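Side-chain contacts in V-type ATP synthase alpha chain (Nanoarchaeum equitans Kin4-M, PDB 5BN3), which is subunit A (the alpha chain) of a V-type ATP synthase, with an N-terminal beta-barrel, a P-loop nucleotide-binding domain and a helical C-terminal domain: residues V24-E29 with I45-D50; G33-I36 with K42-I45; V315-D320 with A354-R359. All coordinates share one frame; numbering follows the deposited sequence.

In the fold
Along the chain, contacts 1 and 2 come first, inside the N-terminal beta-barrel, and contact 3 follows in the nucleotide-binding domain. Contact 2 pairs strand 31-39 with its sheet neighbour 42-47, while contact 1 joins 42-47 to 23-26, the strand flanking 31-39 on its other side. The two share I45 and have centres about 10 Å apart; backbone bonds between V24 and G33 and between Q46 and E34 tie them into one curved sheet. Contact 3 sets helix 349-357 against strand 314-320, its centre 26 to 27 Å from the other two, with about 10 Å between nearest atoms. The first two contribute apolar side chains to the packing of the barrel domain; the third belongs to the core of a separate domain.

Contact 1 of 3, residues V24-E29 with I45-D50; sequences VRVGEE and IQVYED
V24 and I45 meet tip to tip through their methyls: V24 CG2 is 3.8 Å from I45 CG2 and 4.1 Å from I45 CD1. Rotation about the first torsion of V24 (chi1 -66°) puts CG2 between the backbone N and the carbonyl carbon, the branch that reaches I45. V26 extends this apolar group along the strand. Its CG2 is 4.2 Å from I45 CG2 and 4.3 Å from V47 CG2, so a single valine methyl spans two residues of 45-47 that lie two positions apart.

The backbones stay well separated, with strand axes no nearer than 9.0 Å and N-to-C directions 65° apart. This is the geometry of a strongly curved sheet: 23-26 and 42-47 flank strand 31-39 in the N-terminal beta-barrel, and both V24 and I45 also touch V35 of that middle strand. On the opposite edge of 42-47, I45 also packs on A14 and V47 on V12 of strand 11-15.

Polar interactions lie away from the methyls. Q46 points away from 24-29, and its NE2 donates to Y48 OH over 2.9 Å, with 153° at the hydrogen and the hydroxyl tilted out of the Q46 amide plane. The same NE2 also bonds E295.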
ATOM      1  N   VAL A  24       3.170 -38.813  15.562  1.00 40.15           N
ATOM      2  CA  VAL A  24       2.206 -39.248  16.561  1.00 44.72           C
ATOM      3  C   VAL A  24       0.892 -39.632  15.900  1.00 47.90           C
ATOM      4  O   VAL A  24       0.646 -39.299  14.739  1.00 49.44           O
ATOM      5  CB  VAL A  24       1.947 -38.164  17.627  1.00 45.89           C
ATOM      6  CG1 VAL A  24       3.197 -37.919  18.447  1.00 44.27           C
ATOM      7  CG2 VAL A  24       1.479 -36.870  16.972  1.00 45.63           C
ATOM      8  N   ARG A  25       0.055 -40.345  16.642  1.00 48.74           N
ATOM      9  CA  ARG A  25      -1.275 -40.687  16.169  1.00 48.37           C
ATOM     10  C   ARG A  25      -2.307 -39.985  17.040  1.00 55.70           C
ATOM     11  O   ARG A  25      -2.360 -40.196  18.253  1.00 52.11           O
ATOM     12  CB  ARG A  25      -1.464 -42.205  16.162  1.00 53.11           C
ATOM     13  CG  ARG A  25      -0.648 -42.885  15.074  1.00 54.49           C
ATOM     14  CD  ARG A  25      -0.302 -44.325  15.400  1.00 87.62           C
ATOM     15  NE  ARG A  25       0.451 -44.941  14.309  1.00101.04           N
ATOM     16  CZ  ARG A  25       1.207 -46.027  14.431  1.00 87.85           C
ATOM     17  NH1 ARG A  25       1.323 -46.628  15.606  1.00 96.55           N
ATOM     18  NH2 ARG A  25       1.853 -46.508  13.377  1.00 75.23           N
ATOM     19  N   VAL A  26      -3.117 -39.138  16.409  1.00 47.38           N
ATOM     20  CA  VAL A  26      -3.971 -38.200  17.131  1.00 48.14           C
ATOM     21  C   VAL A  26      -5.425 -38.660  17.223  1.00 49.44           C
ATOM     22  O   VAL A  26      -6.056 -38.976  16.210  1.00 43.08           O
ATOM     23  CB  VAL A  26      -3.919 -36.802  16.481  1.00 50.69           C
ATOM     24  CG1 VAL A  26      -4.793 -35.824  17.239  1.00 49.81           C
ATOM     25  CG2 VAL A  26      -2.489 -36.294  16.436  1.00 45.48           C
ATOM     26  N   GLY A  27      -5.953 -38.691  18.443  1.00 45.93           N
ATOM     27  CA  GLY A  27      -7.336 -39.075  18.666  1.00 48.04           C
ATOM     28  C   GLY A  27      -7.572 -40.570  18.573  1.00 55.41           C
ATOM     29  O   GLY A  27      -6.656 -41.332  18.263  1.00 55.19           O
ATOM     30  N   GLU A  28      -8.806 -40.988  18.836  1.00 62.82           N
ATOM     31  CA  GLU A  28      -9.173 -42.399  18.778  1.00 68.40           C
ATOM     32  C   GLU A  28      -9.083 -42.945  17.358  1.00 68.52           C
ATOM     33  O   GLU A  28      -8.849 -44.136  17.158  1.00 60.60           O
ATOM     34  CB  GLU A  28     -10.569 -42.605  19.335  1.00 58.46           C
ATOM     35  N   GLU A  29      -9.278 -42.070  16.374  1.00 59.06           N
ATOM     36  CA  GLU A  29      -9.193 -42.476  14.975  1.00 58.54           C
ATOM     37  C   GLU A  29      -7.749 -42.515  14.484  1.00 51.60           C
ATOM     38  O   GLU A  29      -7.486 -42.900  13.342  1.00 57.07           O
ATOM     39  CB  GLU A  29     -10.045 -41.566  14.086  1.00 64.29           C
ATOM     40  CG  GLU A  29     -11.544 -41.740  14.286  1.00 81.57           C
ATOM     41  CD  GLU A  29     -12.346 -41.323  13.068  1.00 99.88           C
ATOM     42  OE1 GLU A  29     -11.729 -40.929  12.055  1.00 96.67           O
ATOM     43  OE2 GLU A  29     -13.592 -41.391  13.123  1.00106.36           O
ATOM     44  N   ILE A  45       1.512 -30.005  17.477  1.00 36.35           N
ATOM     45  CA  ILE A  45       1.434 -31.059  16.479  1.00 41.56           C
ATOM     46  C   ILE A  45       0.693 -30.590  15.234  1.00 37.09           C
ATOM     47  O   ILE A  45      -0.437 -30.105  15.328  1.00 38.75           O
ATOM     48  CB  ILE A  45       0.691 -32.281  17.060  1.00 46.22           C
ATOM     49  CG1 ILE A  45       1.444 -32.828  18.277  1.00 46.23           C
ATOM     50  CG2 ILE A  45       0.517 -33.359  16.009  1.00 40.21           C
ATOM     51  CD1 ILE A  45       0.564 -33.578  19.253  1.00 46.15           C
ATOM     52  N   GLN A  46       1.321 -30.727  14.069  1.00 37.54           N
ATOM     53  CA  GLN A  46       0.596 -30.498  12.825  1.00 46.63           C
ATOM     54  C   GLN A  46       0.017 -31.817  12.316  1.00 36.59           C
ATOM     55  O   GLN A  46       0.728 -32.818  12.173  1.00 38.86           O
ATOM     56  CB  GLN A  46       1.448 -29.772  11.770  1.00 41.95           C
ATOM     57  CG  GLN A  46       2.611 -30.552  11.174  1.00 42.05           C
ATOM     58  CD  GLN A  46       3.425 -29.702  10.213  1.00 54.86           C
ATOM     59  OE1 GLN A  46       3.614 -28.506  10.436  1.00 54.69           O
ATOM     60  NE2 GLN A  46       3.905 -30.315   9.137  1.00 52.08           N
ATOM     61  N   VAL A  47      -1.291 -31.812  12.084  1.00 43.26           N
ATOM     62  CA  VAL A  47      -2.023 -33.018  11.724  1.00 39.06           C
ATOM     63  C   VAL A  47      -2.207 -33.095  10.214  1.00 49.62           C
ATOM     64  O   VAL A  47      -2.621 -32.121   9.583  1.00 40.04           O
ATOM     65  CB  VAL A  47      -3.393 -33.049  12.428  1.00 43.16           C
ATOM     66  CG1 VAL A  47      -4.132 -34.335  12.110  1.00 47.74           C
ATOM     67  CG2 VAL A  47      -3.204 -32.911  13.925  1.00 42.13           C
ATOM     68  N   TYR A  48      -1.894 -34.255   9.640  1.00 40.58           N
ATOM     69  CA  TYR A  48      -1.958 -34.444   8.194  1.00 39.03           C
ATOM     70  C   TYR A  48      -3.310 -34.989   7.745  1.00 36.21           C
ATOM     71  O   TYR A  48      -3.423 -35.631   6.700  1.00 50.01           O
ATOM     72  CB  TYR A  48      -0.820 -35.353   7.729  1.00 45.14           C
ATOM     73  CG  TYR A  48       0.540 -34.771   8.015  1.00 47.37           C
ATOM     74  CD1 TYR A  48       1.087 -33.805   7.186  1.00 47.55           C
ATOM     75  CD2 TYR A  48       1.269 -35.172   9.125  1.00 48.46           C
ATOM     76  CE1 TYR A  48       2.326 -33.260   7.447  1.00 42.08           C
ATOM     77  CE2 TYR A  48       2.509 -34.635   9.395  1.00 53.59           C
ATOM     78  CZ  TYR A  48       3.032 -33.679   8.553  1.00 53.63           C
ATOM     79  OH  TYR A  48       4.266 -33.139   8.816  1.00 48.24           O
ATOM     80  N   GLU A  49      -4.332 -34.720   8.547  1.00 42.18           N
ATOM     81  CA  GLU A  49      -5.699 -35.098   8.216  1.00 40.89           C
ATOM     82  C   GLU A  49      -6.648 -34.048   8.771  1.00 52.18           C
ATOM     83  O   GLU A  49      -6.236 -33.189   9.554  1.00 52.26           O
ATOM     84  CB  GLU A  49      -6.026 -36.489   8.771  1.00 57.34           C
ATOM     85  CG  GLU A  49      -6.119 -37.569   7.700  1.00 71.37           C
ATOM     86  CD  GLU A  49      -5.327 -38.818   8.041  1.00 84.37           C
ATOM     87  OE1 GLU A  49      -4.623 -38.821   9.074  1.00 84.96           O
ATOM     88  OE2 GLU A  49      -5.407 -39.798   7.272  1.00 81.44           O
ATOM     89  N   ASP A  50      -7.912 -34.104   8.365  1.00 48.84           N
ATOM     90  CA  ASP A  50      -8.892 -33.135   8.844  1.00 48.19           C
ATOM     91  C   ASP A  50      -9.131 -33.303  10.341  1.00 54.63           C
ATOM     92  O   ASP A  50      -9.245 -34.423  10.843  1.00 49.65           O
ATOM     93  CB  ASP A  50     -10.207 -33.261   8.077  1.00 48.94           C
ATOM     94  CG  ASP A  50     -11.206 -32.185   8.459  1.00 69.62           C
ATOM     95  OD1 ASP A  50     -10.780 -31.085   8.876  1.00 79.90           O
ATOM     96  OD2 ASP A  50     -12.423 -32.440   8.339  1.00 79.95           O
TER

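Contact 2 of 3, residues G33-I36 with K42-I45; sequences GEVI and KAYI
V35 CG2 and I45 CG1 form the apolar centre, 4.0 Å apart, where the two side chains cross obliquely on one face of the sheet. With its CG1 anti to the backbone N (chi1 180°), V35 also sends that second methyl toward A43 CB, at 4.2 Å. At the other end, I45 CG2 lies over the backbone of 33-34, 4.0 Å from G33 CA; a glycine there leaves this space to the isoleucine methyl.

Outward from the side chains, V35 and I45 are an antiparallel non-hydrogen-bonded pair with CA atoms 4.4 Å apart. E34 O approaches I45 CA at 3.4 Å in a CA-H...O contact, and Y44 O makes a similar one to V35 CA. The conventional bond comes one residue on: I36 N donates to Y44 O over 2.8 Å, nearly straight at 173°. That carbonyl is pressed further by I36 CG1, only 3.2 Å from Y44 O.

At the polar edge, E34 OE2 forms a salt bridge with R185, and its OE1 faces Y48 OH at a modelled separation too short to interpret closely. Y44 OH bonds E39 within the same hairpin. The strand directions differ by 122°, well short of a flat antiparallel pair, as expected for a beta hairpin coiled into the wall of the N-terminal barrel.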
ATOM      1  N   GLY A  33       0.086 -37.367  12.665  1.00 42.84           N
ATOM      2  CA  GLY A  33       0.541 -36.032  13.004  1.00 43.46           C
ATOM      3  C   GLY A  33       2.039 -36.027  13.230  1.00 51.50           C
ATOM      4  O   GLY A  33       2.665 -37.084  13.308  1.00 47.05           O
ATOM      5  N   GLU A  34       2.615 -34.834  13.333  1.00 38.21           N
ATOM      6  CA  GLU A  34       4.044 -34.698  13.577  1.00 36.32           C
ATOM      7  C   GLU A  34       4.297 -33.574  14.576  1.00 40.74           C
ATOM      8  O   GLU A  34       3.795 -32.461  14.407  1.00 43.61           O
ATOM      9  CB  GLU A  34       4.780 -34.422  12.261  1.00 45.22           C
ATOM     10  CG  GLU A  34       6.299 -34.394  12.368  1.00 43.07           C
ATOM     11  CD  GLU A  34       6.968 -34.074  11.040  1.00 68.74           C
ATOM     12  OE1 GLU A  34       6.264 -33.642  10.101  1.00 56.99           O
ATOM     13  OE2 GLU A  34       8.199 -34.254  10.933  1.00 62.85           O
ATOM     14  N   VAL A  35       5.063 -33.867  15.623  1.00 38.61           N
ATOM     15  CA  VAL A  35       5.418 -32.850  16.609  1.00 35.37           C
ATOM     16  C   VAL A  35       6.389 -31.841  15.994  1.00 42.13           C
ATOM     17  O   VAL A  35       7.448 -32.215  15.502  1.00 42.64           O
ATOM     18  CB  VAL A  35       6.052 -33.476  17.866  1.00 41.14           C
ATOM     19  CG1 VAL A  35       6.416 -32.398  18.867  1.00 41.42           C
ATOM     20  CG2 VAL A  35       5.093 -34.468  18.501  1.00 38.35           C
ATOM     21  N   ILE A  36       6.022 -30.564  16.024  1.00 39.15           N
ATOM     22  CA  ILE A  36       6.836 -29.519  15.404  1.00 47.83           C
ATOM     23  C   ILE A  36       7.398 -28.551  16.439  1.00 55.12           C
ATOM     24  O   ILE A  36       8.260 -27.724  16.133  1.00 44.89           O
ATOM     25  CB  ILE A  36       6.027 -28.724  14.360  1.00 49.20           C
ATOM     26  CG1 ILE A  36       4.817 -28.057  15.018  1.00 47.89           C
ATOM     27  CG2 ILE A  36       5.589 -29.628  13.220  1.00 44.20           C
ATOM     28  CD1 ILE A  36       3.967 -27.244  14.065  1.00 53.26           C
ATOM     29  N   LYS A  42       3.828 -29.482  27.046  1.00 63.67           N
ATOM     30  CA  LYS A  42       2.963 -29.368  25.878  1.00 56.77           C
ATOM     31  C   LYS A  42       3.700 -29.714  24.590  1.00 58.72           C
ATOM     32  O   LYS A  42       4.904 -29.475  24.467  1.00 58.88           O
ATOM     33  CB  LYS A  42       2.409 -27.947  25.769  1.00 64.70           C
ATOM     34  CG  LYS A  42       1.786 -27.412  27.043  1.00 75.32           C
ATOM     35  CD  LYS A  42       1.505 -25.925  26.910  1.00 77.23           C
ATOM     36  CE  LYS A  42       0.034 -25.611  27.123  1.00 96.25           C
ATOM     37  NZ  LYS A  42      -0.367 -25.700  28.552  1.00103.10           N
ATOM     38  N   ALA A  43       2.969 -30.269  23.628  1.00 53.96           N
ATOM     39  CA  ALA A  43       3.518 -30.518  22.298  1.00 52.37           C
ATOM     40  C   ALA A  43       2.649 -29.871  21.231  1.00 54.48           C
ATOM     41  O   ALA A  43       1.419 -29.957  21.281  1.00 50.29           O
ATOM     42  CB  ALA A  43       3.640 -32.000  22.038  1.00 50.71           C
ATOM     43  N   TYR A  44       3.293 -29.229  20.263  1.00 52.67           N
ATOM     44  CA  TYR A  44       2.582 -28.628  19.143  1.00 46.10           C
ATOM     45  C   TYR A  44       2.671 -29.558  17.943  1.00 37.68           C
ATOM     46  O   TYR A  44       3.762 -29.874  17.461  1.00 46.23           O
ATOM     47  CB  TYR A  44       3.137 -27.235  18.839  1.00 50.44           C
ATOM     48  CG  TYR A  44       2.889 -26.255  19.967  1.00 48.96           C
ATOM     49  CD1 TYR A  44       3.721 -26.218  21.077  1.00 55.67           C
ATOM     50  CD2 TYR A  44       1.810 -25.383  19.931  1.00 55.22           C
ATOM     51  CE1 TYR A  44       3.493 -25.333  22.116  1.00 61.90           C
ATOM     52  CE2 TYR A  44       1.573 -24.493  20.965  1.00 62.56           C
ATOM     53  CZ  TYR A  44       2.418 -24.474  22.054  1.00 68.52           C
ATOM     54  OH  TYR A  44       2.184 -23.590  23.083  1.00 78.37           O
ATOM     55  N   ILE A  45       1.512 -30.005  17.477  1.00 36.35           N
ATOM     56  CA  ILE A  45       1.434 -31.059  16.479  1.00 41.56           C
ATOM     57  C   ILE A  45       0.693 -30.590  15.234  1.00 37.09           C
ATOM     58  O   ILE A  45      -0.437 -30.105  15.328  1.00 38.75           O
ATOM     59  CB  ILE A  45       0.691 -32.281  17.060  1.00 46.22           C
ATOM     60  CG1 ILE A  45       1.444 -32.828  18.277  1.00 46.23           C
ATOM     61  CG2 ILE A  45       0.517 -33.359  16.009  1.00 40.21           C
ATOM     62  CD1 ILE A  45       0.564 -33.578  19.253  1.00 46.15           C
TER

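Contact 3 of 3, residues V315-D320 with A354-R359; sequences VVVNAD and AEFYER
R359 NH1 is gripped twice, by a salt bridge to E306 OE1 and a hydrogen bond to T303 OG1, just three residues beyond F356, whose ring meets V317 and A319; R359 NH2 adds a bond to the backbone O of I184. E355 O lies in the guanidinium plane at its edge. The arginine thereby ties the C-terminal end of segment 354-359 to helix 293-309. Within the segment, E358 N donates to A354 O over 2.9 Å.

The contact across the segments is wholly apolar and runs through the outer end of the F356 ring, CZ coming nearest. F356 CZ is 4.0 Å from A319 CB and 4.3 Å from V317 CG1. The valine methyl comes to the ring edge, close to its plane, whereas the alanine methyl approaches obliquely. F356 can span the gap because its CG is anti to the backbone N (chi1 178°), which extends the ring toward the strand; the A319 and F356 CA atoms are 10.3 Å apart. F356 CD2 stands 3.8 Å above the plane of the Y357 ring, over the centre.

Strand 314-320 runs parallel to 244-250 and 370-379 in the core sheet of the nucleotide-binding domain, with helix 349-357 packed over it. V315 belongs to a magnesium site with S372 and T374, and at the other end of the strand D320 OD2 bonds T230 OG1 of the P-loop, consistent with a Walker B aspartate. The side chain of V317 is about 9 Å from a bound magnesium ion. With just 82 Å² buried and methyl-to-ring contacts alone, the interface implies non-directional apolar packing on one side of the strand.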
ATOM      1  N   VAL A 315      17.227 -37.684 -12.623  1.00 33.07           N
ATOM      2  CA  VAL A 315      15.854 -37.536 -12.160  1.00 28.42           C
ATOM      3  C   VAL A 315      15.414 -36.085 -12.328  1.00 31.51           C
ATOM      4  O   VAL A 315      16.221 -35.162 -12.177  1.00 30.56           O
ATOM      5  CB  VAL A 315      15.736 -37.919 -10.666  1.00 30.85           C
ATOM      6  CG1 VAL A 315      14.282 -37.909 -10.211  1.00 33.34           C
ATOM      7  CG2 VAL A 315      16.347 -39.282 -10.417  1.00 37.38           C
ATOM      8  N   VAL A 316      14.142 -35.885 -12.661  1.00 32.26           N
ATOM      9  CA  VAL A 316      13.554 -34.552 -12.622  1.00 32.55           C
ATOM     10  C   VAL A 316      12.334 -34.536 -11.706  1.00 32.21           C
ATOM     11  O   VAL A 316      11.489 -35.431 -11.766  1.00 34.72           O
ATOM     12  CB  VAL A 316      13.196 -34.014 -14.032  1.00 38.09           C
ATOM     13  CG1 VAL A 316      12.307 -34.989 -14.771  1.00 38.40           C
ATOM     14  CG2 VAL A 316      12.526 -32.650 -13.936  1.00 37.86           C
ATOM     15  N   VAL A 317      12.268 -33.534 -10.836  1.00 31.38           N
ATOM     16  CA  VAL A 317      11.094 -33.322 -10.003  1.00 33.68           C
ATOM     17  C   VAL A 317      10.368 -32.064 -10.454  1.00 37.65           C
ATOM     18  O   VAL A 317      10.968 -30.990 -10.524  1.00 32.60           O
ATOM     19  CB  VAL A 317      11.468 -33.175  -8.514  1.00 37.27           C
ATOM     20  CG1 VAL A 317      10.285 -32.656  -7.722  1.00 38.52           C
ATOM     21  CG2 VAL A 317      11.920 -34.502  -7.947  1.00 35.48           C
ATOM     22  N   ASN A 318       9.087 -32.208 -10.783  1.00 32.66           N
ATOM     23  CA  ASN A 318       8.234 -31.060 -11.074  1.00 34.82           C
ATOM     24  C   ASN A 318       7.309 -30.806  -9.888  1.00 40.78           C
ATOM     25  O   ASN A 318       6.571 -31.701  -9.472  1.00 39.31           O
ATOM     26  CB  ASN A 318       7.398 -31.298 -12.338  1.00 41.71           C
ATOM     27  CG  ASN A 318       8.247 -31.614 -13.559  1.00 46.06           C
ATOM     28  OD1 ASN A 318       8.511 -32.778 -13.861  1.00 51.04           O
ATOM     29  ND2 ASN A 318       8.668 -30.575 -14.271  1.00 41.71           N
ATOM     30  N   ALA A 319       7.347 -29.596  -9.340  1.00 31.50           N
ATOM     31  CA  ALA A 319       6.500 -29.253  -8.198  1.00 30.64           C
ATOM     32  C   ALA A 319       5.492 -28.163  -8.557  1.00 40.45           C
ATOM     33  O   ALA A 319       5.870 -27.022  -8.822  1.00 36.21           O
ATOM     34  CB  ALA A 319       7.351 -28.822  -7.015  1.00 33.96           C
ATOM     35  N   ASP A 320       4.212 -28.525  -8.541  1.00 35.77           N
ATOM     36  CA  ASP A 320       3.127 -27.645  -8.968  1.00 33.97           C
ATOM     37  C   ASP A 320       2.012 -27.692  -7.923  1.00 34.18           C
ATOM     38  O   ASP A 320       1.248 -28.653  -7.889  1.00 34.43           O
ATOM     39  CB  ASP A 320       2.603 -28.136 -10.328  1.00 33.09           C
ATOM     40  CG  ASP A 320       1.467 -27.288 -10.874  1.00 42.16           C
ATOM     41  OD1 ASP A 320       1.340 -26.110 -10.480  1.00 35.47           O
ATOM     42  OD2 ASP A 320       0.700 -27.800 -11.722  1.00 41.60           O
ATOM     43  N   ALA A 354      14.696 -23.228   0.758  1.00 29.38           N
ATOM     44  CA  ALA A 354      16.050 -23.707   0.522  1.00 29.76           C
ATOM     45  C   ALA A 354      16.191 -25.194   0.841  1.00 35.26           C
ATOM     46  O   ALA A 354      16.933 -25.902   0.169  1.00 35.51           O
ATOM     47  CB  ALA A 354      17.041 -22.899   1.329  1.00 31.32           C
ATOM     48  N   GLU A 355      15.480 -25.663   1.864  1.00 38.20           N
ATOM     49  CA  GLU A 355      15.508 -27.084   2.221  1.00 38.66           C
ATOM     50  C   GLU A 355      15.030 -27.970   1.071  1.00 47.35           C
ATOM     51  O   GLU A 355      15.388 -29.142   0.989  1.00 40.26           O
ATOM     52  CB  GLU A 355      14.668 -27.344   3.478  1.00 43.60           C
ATOM     53  CG  GLU A 355      15.278 -26.801   4.766  1.00 42.28           C
ATOM     54  CD  GLU A 355      14.395 -27.041   5.979  1.00 63.26           C
ATOM     55  OE1 GLU A 355      13.395 -27.785   5.861  1.00 57.78           O
ATOM     56  OE2 GLU A 355      14.698 -26.482   7.055  1.00 52.33           O
ATOM     57  N   PHE A 356      14.219 -27.399   0.184  1.00 30.84           N
ATOM     58  CA  PHE A 356      13.755 -28.102  -1.006  1.00 30.84           C
ATOM     59  C   PHE A 356      14.766 -27.990  -2.148  1.00 42.08           C
ATOM     60  O   PHE A 356      15.314 -28.994  -2.603  1.00 32.31           O
ATOM     61  CB  PHE A 356      12.391 -27.551  -1.433  1.00 30.83           C
ATOM     62  CG  PHE A 356      11.839 -28.176  -2.681  1.00 33.75           C
ATOM     63  CD1 PHE A 356      11.730 -29.554  -2.796  1.00 31.39           C
ATOM     64  CD2 PHE A 356      11.408 -27.383  -3.733  1.00 33.95           C
ATOM     65  CE1 PHE A 356      11.211 -30.132  -3.944  1.00 31.51           C
ATOM     66  CE2 PHE A 356      10.889 -27.952  -4.884  1.00 33.62           C
ATOM     67  CZ  PHE A 356      10.790 -29.330  -4.989  1.00 39.93           C
ATOM     68  N   TYR A 357      15.028 -26.766  -2.596  1.00 33.58           N
ATOM     69  CA  TYR A 357      15.858 -26.541  -3.780  1.00 36.13           C
ATOM     70  C   TYR A 357      17.326 -26.944  -3.629  1.00 39.40           C
ATOM     71  O   TYR A 357      17.976 -27.296  -4.611  1.00 36.12           O
ATOM     72  CB  TYR A 357      15.751 -25.081  -4.240  1.00 33.59           C
ATOM     73  CG  TYR A 357      14.405 -24.739  -4.836  1.00 37.00           C
ATOM     74  CD1 TYR A 357      14.052 -25.185  -6.100  1.00 36.86           C
ATOM     75  CD2 TYR A 357      13.491 -23.966  -4.136  1.00 37.48           C
ATOM     76  CE1 TYR A 357      12.827 -24.875  -6.649  1.00 34.57           C
ATOM     77  CE2 TYR A 357      12.263 -23.649  -4.678  1.00 34.43           C
ATOM     78  CZ  TYR A 357      11.938 -24.108  -5.935  1.00 31.60           C
ATOM     79  OH  TYR A 357      10.717 -23.798  -6.483  1.00 34.80           O
ATOM     80  N   GLU A 358      17.851 -26.900  -2.407  1.00 33.43           N
ATOM     81  CA  GLU A 358      19.245 -27.276  -2.177  1.00 38.76           C
ATOM     82  C   GLU A 358      19.472 -28.782  -2.321  1.00 36.91           C
ATOM     83  O   GLU A 358      20.610 -29.248  -2.285  1.00 35.11           O
ATOM     84  CB  GLU A 358      19.720 -26.788  -0.815  1.00 40.94           C
ATOM     85  N   ARG A 359      18.388 -29.535  -2.483  1.00 31.16           N
ATOM     86  CA  ARG A 359      18.485 -30.976  -2.705  1.00 33.25           C
ATOM     87  C   ARG A 359      18.797 -31.296  -4.161  1.00 41.31           C
ATOM     88  O   ARG A 359      19.205 -32.408  -4.482  1.00 36.52           O
ATOM     89  CB  ARG A 359      17.182 -31.671  -2.306  1.00 34.06           C
ATOM     90  CG  ARG A 359      16.861 -31.646  -0.820  1.00 44.70           C
ATOM     91  CD  ARG A 359      16.024 -32.860  -0.466  1.00 60.06           C
ATOM     92  NE  ARG A 359      15.417 -32.774   0.857  1.00 61.95           N
ATOM     93  CZ  ARG A 359      14.906 -33.812   1.511  1.00 53.82           C
ATOM     94  NH1 ARG A 359      14.948 -35.023   0.972  1.00 56.79           N
ATOM     95  NH2 ARG A 359      14.370 -33.642   2.708  1.00 55.53           N
TER